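Uncharacterized protein (Deinococcus radiodurans, PDB 3GG7) is of unknown function but is a manganese-binding member of the TatD-type metallo-dependent hydrolases, a family generally assigned hydrolase activity on ester bonds. Local coordinates at residues G97-T100 with Q101-A104; F106-I109 with L110-E114. All coordinates share one frame; numbering follows the deposited sequence.

Contact 1. Residues G97-T100 with Q101-A104; sequences GTWT and QQFA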
ATOM      1  N   GLY A  97       3.259   1.886  23.193  1.00 26.17           N
ATOM      2  CA  GLY A  97       4.512   2.324  23.779  1.00 26.80           C
ATOM      3  C   GLY A  97       5.530   2.786  22.749  1.00 27.39           C
ATOM      4  O   GLY A  97       6.485   3.493  23.081  1.00 29.10           O
ATOM      5  N   THR A  98       5.326   2.396  21.490  1.00 27.34           N
ATOM      6  CA  THR A  98       6.185   2.855  20.398  1.00 26.95           C
ATOM      7  C   THR A  98       5.652   4.078  19.638  1.00 26.79           C
ATOM      8  O   THR A  98       6.242   4.490  18.631  1.00 26.16           O
ATOM      9  CB  THR A  98       6.436   1.723  19.389  1.00 26.96           C
ATOM     10  OG1 THR A  98       5.267   1.496  18.574  1.00 26.51           O
ATOM     11  CG2 THR A  98       6.843   0.439  20.123  1.00 27.82           C
ATOM     12  N   TRP A  99       4.556   4.666  20.122  1.00 26.03           N
ATOM     13  CA  TRP A  99       3.886   5.719  19.376  1.00 26.00           C
ATOM     14  C   TRP A  99       4.790   6.901  19.018  1.00 25.66           C
ATOM     15  O   TRP A  99       4.812   7.341  17.861  1.00 25.01           O
ATOM     16  CB  TRP A  99       2.631   6.223  20.121  1.00 25.52           C
ATOM     17  CG  TRP A  99       1.945   7.277  19.335  1.00 26.45           C
ATOM     18  CD1 TRP A  99       1.992   8.628  19.537  1.00 26.42           C
ATOM     19  CD2 TRP A  99       1.160   7.080  18.152  1.00 25.84           C
ATOM     20  NE1 TRP A  99       1.268   9.276  18.574  1.00 28.08           N
ATOM     21  CE2 TRP A  99       0.750   8.353  17.710  1.00 26.02           C
ATOM     22  CE3 TRP A  99       0.759   5.955  17.427  1.00 26.04           C
ATOM     23  CZ2 TRP A  99      -0.057   8.528  16.602  1.00 25.86           C
ATOM     24  CZ3 TRP A  99      -0.047   6.136  16.317  1.00 25.11           C
ATOM     25  CH2 TRP A  99      -0.445   7.401  15.919  1.00 25.71           C
ATOM     26  N   THR A 100       5.526   7.449  19.993  1.00 26.02           N
ATOM     27  CA  THR A 100       6.448   8.563  19.721  1.00 26.89           C
ATOM     28  C   THR A 100       7.433   8.228  18.593  1.00 25.89           C
ATOM     29  O   THR A 100       7.675   9.050  17.700  1.00 25.81           O
ATOM     30  CB  THR A 100       7.233   8.991  20.987  1.00 27.58           C
ATOM     31  OG1 THR A 100       6.305   9.492  21.961  1.00 33.15           O
ATOM     32  CG2 THR A 100       8.246  10.093  20.658  1.00 30.14           C
ATOM     33  N   GLN A 101       7.970   7.016  18.635  1.00 25.66           N
ATOM     34  CA  GLN A 101       8.912   6.561  17.603  1.00 25.45           C
ATOM     35  C   GLN A 101       8.205   6.372  16.256  1.00 24.38           C
ATOM     36  O   GLN A 101       8.747   6.722  15.215  1.00 23.04           O
ATOM     37  CB  GLN A 101       9.650   5.276  18.036  1.00 26.23           C
ATOM     38  CG  GLN A 101      10.502   4.578  16.944  1.00 28.70           C
ATOM     39  CD  GLN A 101      11.773   5.331  16.528  1.00 31.15           C
ATOM     40  OE1 GLN A 101      11.973   6.499  16.875  1.00 34.13           O
ATOM     41  NE2 GLN A 101      12.649   4.647  15.781  1.00 29.71           N
ATOM     42  N   GLN A 102       6.994   5.811  16.265  1.00 23.48           N
ATOM     43  CA  GLN A 102       6.240   5.699  15.009  1.00 22.96           C
ATOM     44  C   GLN A 102       6.033   7.063  14.369  1.00 23.17           C
ATOM     45  O   GLN A 102       6.231   7.267  13.182  1.00 21.72           O
ATOM     46  CB  GLN A 102       4.859   5.117  15.252  1.00 23.13           C
ATOM     47  CG  GLN A 102       4.789   3.659  15.562  1.00 23.37           C
ATOM     48  CD  GLN A 102       3.353   3.193  15.528  1.00 21.59           C
ATOM     49  OE1 GLN A 102       2.642   3.498  14.562  1.00 22.38           O
ATOM     50  NE2 GLN A 102       2.893   2.532  16.589  1.00 22.80           N
ATOM     51  N   PHE A 103       5.622   8.025  15.175  1.00 23.67           N
ATOM     52  CA  PHE A 103       5.339   9.362  14.662  1.00 25.15           C
ATOM     53  C   PHE A 103       6.617  10.018  14.118  1.00 24.55           C
ATOM     54  O   PHE A 103       6.639  10.565  13.027  1.00 24.81           O
ATOM     55  CB  PHE A 103       4.689  10.190  15.780  1.00 26.21           C
ATOM     56  CG  PHE A 103       4.370  11.599  15.395  1.00 31.62           C
ATOM     57  CD1 PHE A 103       3.074  11.962  15.061  1.00 36.67           C
ATOM     58  CD2 PHE A 103       5.354  12.576  15.420  1.00 34.51           C
ATOM     59  CE1 PHE A 103       2.768  13.277  14.728  1.00 36.71           C
ATOM     60  CE2 PHE A 103       5.061  13.901  15.077  1.00 36.25           C
ATOM     61  CZ  PHE A 103       3.770  14.245  14.733  1.00 37.46           C
ATOM     62  N   ALA A 104       7.705   9.923  14.880  1.00 24.12           N
ATOM     63  CA  ALA A 104       8.979  10.457  14.464  1.00 23.96           C
ATOM     64  C   ALA A 104       9.430   9.908  13.115  1.00 23.61           C
ATOM     65  O   ALA A 104       9.841  10.666  12.229  1.00 24.45           O
ATOM     66  CB  ALA A 104      10.032  10.183  15.518  1.00 23.91           C
TER
HETATM   67  O   HOH W   1       8.038   5.536  21.251  1.00 40.28           O
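The amide of Gln-102 reaches back one turn to the hydroxyl of Thr-98, NE2 donating to OG1 over 3.3 Å in a nearly straight bond that stays close to the amide plane. With CG anti to its own carbonyl carbon (chi1 -73°) and the chain extended beyond it, Gln-102 carries this amide toward the helix start. The Trp-99 side chain passes Gln-102 at about a right angle, its CE3 4.1 Å from NE2 and the ring and amide planes 66° apart. This is the first turn of helix 99-115, the helix of a beta-alpha-beta unit in the TIM-barrel-type fold. Thr-98 holds the N-cap position without a capping bond from its side chain; OG1, besides accepting from Gln-102, is hydrogen-bonded to Leu-95 O. The main-chain ladder opens with Gln-102 N to Thr-98 O at 2.8 Å and Phe-103 N to Trp-99 O at 2.9 Å. Gln-102 OE1 takes the backbone N-H of Asp-90, fixing the amide at both ends; an alanine here would probably leave that N-H without its partner and Thr-98 OG1 without its donor. A water bridges Gly-97 O and Gln-101 N, 3.0 Å from the latter.

Contact 2. Residues F106-I109 with L110-E114; sequences FQHI and LRRCE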
ATOM      1  N   PHE A 106       7.570   8.316  10.726  1.00 20.51           N
ATOM      2  CA  PHE A 106       6.673   8.666   9.639  1.00 20.48           C
ATOM      3  C   PHE A 106       6.844  10.132   9.214  1.00 21.02           C
ATOM      4  O   PHE A 106       6.861  10.463   8.027  1.00 21.40           O
ATOM      5  CB  PHE A 106       5.212   8.391  10.052  1.00 20.50           C
ATOM      6  CG  PHE A 106       4.221   8.508   8.940  1.00 19.31           C
ATOM      7  CD1 PHE A 106       4.466   8.014   7.664  1.00 20.33           C
ATOM      8  CD2 PHE A 106       2.994   9.107   9.184  1.00 21.90           C
ATOM      9  CE1 PHE A 106       3.491   8.129   6.664  1.00 19.94           C
ATOM     10  CE2 PHE A 106       2.039   9.243   8.199  1.00 21.46           C
ATOM     11  CZ  PHE A 106       2.262   8.763   6.951  1.00 20.98           C
ATOM     12  N   GLN A 107       6.991  11.013  10.195  1.00 22.48           N
ATOM     13  CA  GLN A 107       7.199  12.435   9.872  1.00 23.69           C
ATOM     14  C   GLN A 107       8.503  12.610   9.104  1.00 23.35           C
ATOM     15  O   GLN A 107       8.561  13.344   8.101  1.00 23.67           O
ATOM     16  CB  GLN A 107       7.233  13.255  11.147  1.00 24.39           C
ATOM     17  CG  GLN A 107       7.699  14.674  10.956  1.00 28.88           C
ATOM     18  CD  GLN A 107       7.609  15.444  12.245  1.00 33.25           C
ATOM     19  OE1 GLN A 107       8.497  15.355  13.099  1.00 38.44           O
ATOM     20  NE2 GLN A 107       6.527  16.194  12.401  1.00 35.21           N
ATOM     21  N   HIS A 108       9.555  11.909   9.544  1.00 22.94           N
ATOM     22  CA  HIS A 108      10.859  11.916   8.851  1.00 22.87           C
ATOM     23  C   HIS A 108      10.684  11.462   7.398  1.00 22.76           C
ATOM     24  O   HIS A 108      11.197  12.088   6.463  1.00 22.37           O
ATOM     25  CB  HIS A 108      11.876  11.021   9.579  1.00 22.70           C
ATOM     26  CG  HIS A 108      13.155  10.793   8.832  1.00 25.76           C
ATOM     27  ND1 HIS A 108      14.289  11.566   9.023  1.00 28.07           N
ATOM     28  CD2 HIS A 108      13.494   9.849   7.927  1.00 26.40           C
ATOM     29  CE1 HIS A 108      15.263  11.111   8.255  1.00 28.61           C
ATOM     30  NE2 HIS A 108      14.806  10.074   7.574  1.00 27.40           N
ATOM     31  N   ILE A 109       9.939  10.368   7.220  1.00 21.02           N
ATOM     32  CA  ILE A 109       9.740   9.794   5.911  1.00 21.52           C
ATOM     33  C   ILE A 109       9.023  10.792   5.003  1.00 21.43           C
ATOM     34  O   ILE A 109       9.445  11.000   3.882  1.00 22.00           O
ATOM     35  CB  ILE A 109       9.015   8.443   5.998  1.00 21.92           C
ATOM     36  CG1 ILE A 109      10.047   7.367   6.418  1.00 22.74           C
ATOM     37  CG2 ILE A 109       8.371   8.093   4.673  1.00 21.89           C
ATOM     38  CD1 ILE A 109       9.493   5.994   6.719  1.00 23.17           C
ATOM     39  N   LEU A 110       7.964  11.417   5.498  1.00 21.47           N
ATOM     40  CA  LEU A 110       7.211  12.369   4.688  1.00 22.12           C
ATOM     41  C   LEU A 110       8.075  13.563   4.304  1.00 23.44           C
ATOM     42  O   LEU A 110       8.061  13.983   3.155  1.00 23.49           O
ATOM     43  CB  LEU A 110       5.952  12.817   5.418  1.00 22.59           C
ATOM     44  CG  LEU A 110       4.910  11.736   5.674  1.00 21.36           C
ATOM     45  CD1 LEU A 110       3.720  12.313   6.407  1.00 23.04           C
ATOM     46  CD2 LEU A 110       4.429  11.079   4.364  1.00 20.75           C
ATOM     47  N   ARG A 111       8.874  14.045   5.240  1.00 24.09           N
ATOM     48  CA  ARG A 111       9.763  15.161   4.952  1.00 25.69           C
ATOM     49  C   ARG A 111      10.825  14.806   3.897  1.00 25.60           C
ATOM     50  O   ARG A 111      11.066  15.594   2.976  1.00 26.56           O
ATOM     51  CB  ARG A 111      10.390  15.683   6.239  1.00 26.77           C
ATOM     52  CG  ARG A 111       9.382  16.351   7.166  1.00 31.57           C
ATOM     53  CD  ARG A 111      10.065  17.348   8.084  1.00 38.50           C
ATOM     54  NE  ARG A 111       9.326  17.608   9.320  1.00 43.11           N
ATOM     55  CZ  ARG A 111       8.156  18.248   9.411  1.00 47.05           C
ATOM     56  NH1 ARG A 111       7.513  18.700   8.328  1.00 47.90           N
ATOM     57  NH2 ARG A 111       7.608  18.431  10.611  1.00 49.17           N
ATOM     58  N   ARG A 112      11.415  13.607   3.992  1.00 25.09           N
ATOM     59  CA  ARG A 112      12.416  13.175   3.012  1.00 25.15           C
ATOM     60  C   ARG A 112      11.768  12.983   1.652  1.00 24.59           C
ATOM     61  O   ARG A 112      12.354  13.336   0.627  1.00 25.14           O
ATOM     62  CB  ARG A 112      13.120  11.894   3.444  1.00 25.49           C
ATOM     63  CG  ARG A 112      13.840  12.000   4.788  1.00 28.96           C
ATOM     64  CD  ARG A 112      15.050  12.924   4.748  1.00 35.02           C
ATOM     65  NE  ARG A 112      14.699  14.344   4.806  1.00 39.62           N
ATOM     66  CZ  ARG A 112      14.299  15.005   5.898  1.00 42.71           C
ATOM     67  NH1 ARG A 112      14.016  16.304   5.808  1.00 44.10           N
ATOM     68  NH2 ARG A 112      14.163  14.394   7.073  1.00 43.96           N
ATOM     69  N   CYS A 113      10.530  12.478   1.624  1.00 24.35           N
ATOM     70  CA  CYS A 113       9.802  12.362   0.362  1.00 24.73           C
ATOM     71  C   CYS A 113       9.642  13.746  -0.269  1.00 26.00           C
ATOM     72  O   CYS A 113       9.913  13.924  -1.442  1.00 26.79           O
ATOM     73  CB  CYS A 113       8.445  11.723   0.543  1.00 24.23           C
ATOM     74  SG  CYS A 113       8.548   9.922   0.843  1.00 23.31           S
ATOM     75  N   GLU A 114       9.251  14.726   0.536  1.00 27.37           N
ATOM     76  CA  GLU A 114       9.124  16.104   0.024  1.00 28.59           C
ATOM     77  C   GLU A 114      10.458  16.606  -0.537  1.00 28.86           C
ATOM     78  O   GLU A 114      10.502  17.167  -1.655  1.00 28.95           O
ATOM     79  CB  GLU A 114       8.607  17.046   1.108  1.00 28.76           C
ATOM     80  CG  GLU A 114       8.442  18.468   0.607  1.00 32.81           C
ATOM     81  CD  GLU A 114       7.878  19.420   1.631  1.00 37.90           C
ATOM     82  OE1 GLU A 114       7.101  18.996   2.531  1.00 43.86           O
ATOM     83  OE2 GLU A 114       8.197  20.623   1.503  1.00 42.81           O
TER
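The carbonyl oxygen of His-108 accepts the backbone N-H of Arg-112 at 2.9 Å, and the same two residues meet again through their side chains. Arg-112 CG lies over one face of the imidazole, 3.8 Å from the ring centroid, a CH-pi contact displaced toward the rim. Bent at chi2 and chi3 (-68° and 79°), the arginine folds back over the same face, NH2 above ND1 and the guanidinium edge-on, the planes 72° apart; NH1 forms a salt bridge with Asp-115. One step round the helix, Gln-107 and Arg-111 run side by side and point the same way. Gln-107 CG sits over a guanidinium face, 3.7 Å from Arg-111 NE; as modelled, Gln-107 NE2 faces Arg-111 NH2 donor to donor, so this amide's orientation is doubtful. On the inner flank Leu-110 CD1 rests over the Phe-106 ring, 4.0 Å from its centroid, and Leu-110 CD2 approaches Phe-106 CE1 to 3.9 Å. Ile-109 and Cys-113 continue this apolar side against strand 83-88. Over these turns the helix is amphipathic, apolar toward the strands and polar elsewhere, and the guanidinium above His-108 may disfavour protonation of the imidazole, an effect the Asp-115 salt bridge would partly offset.

Both contacts belong to helix 99-115, with centres about 14 Å apart: contact 1 forms its first turn, and contact 2 follows it along the chain and runs to near its end. That helix is the crossover between 83-88 and 119-124, neighbouring parallel strands of the barrel. Contact 1 lies at the surface, its Gln-102 tied to the loop after strand 83-88, while contact 2 is partly buried and sets its apolar side on both strands. Glu-86, a manganese ligand, and His-124, predicted to bind a second metal, stand on those strands, yet the manganese is about 13 Å from the side chains of Gln-102 and Phe-106, so neither contact forms the metal site.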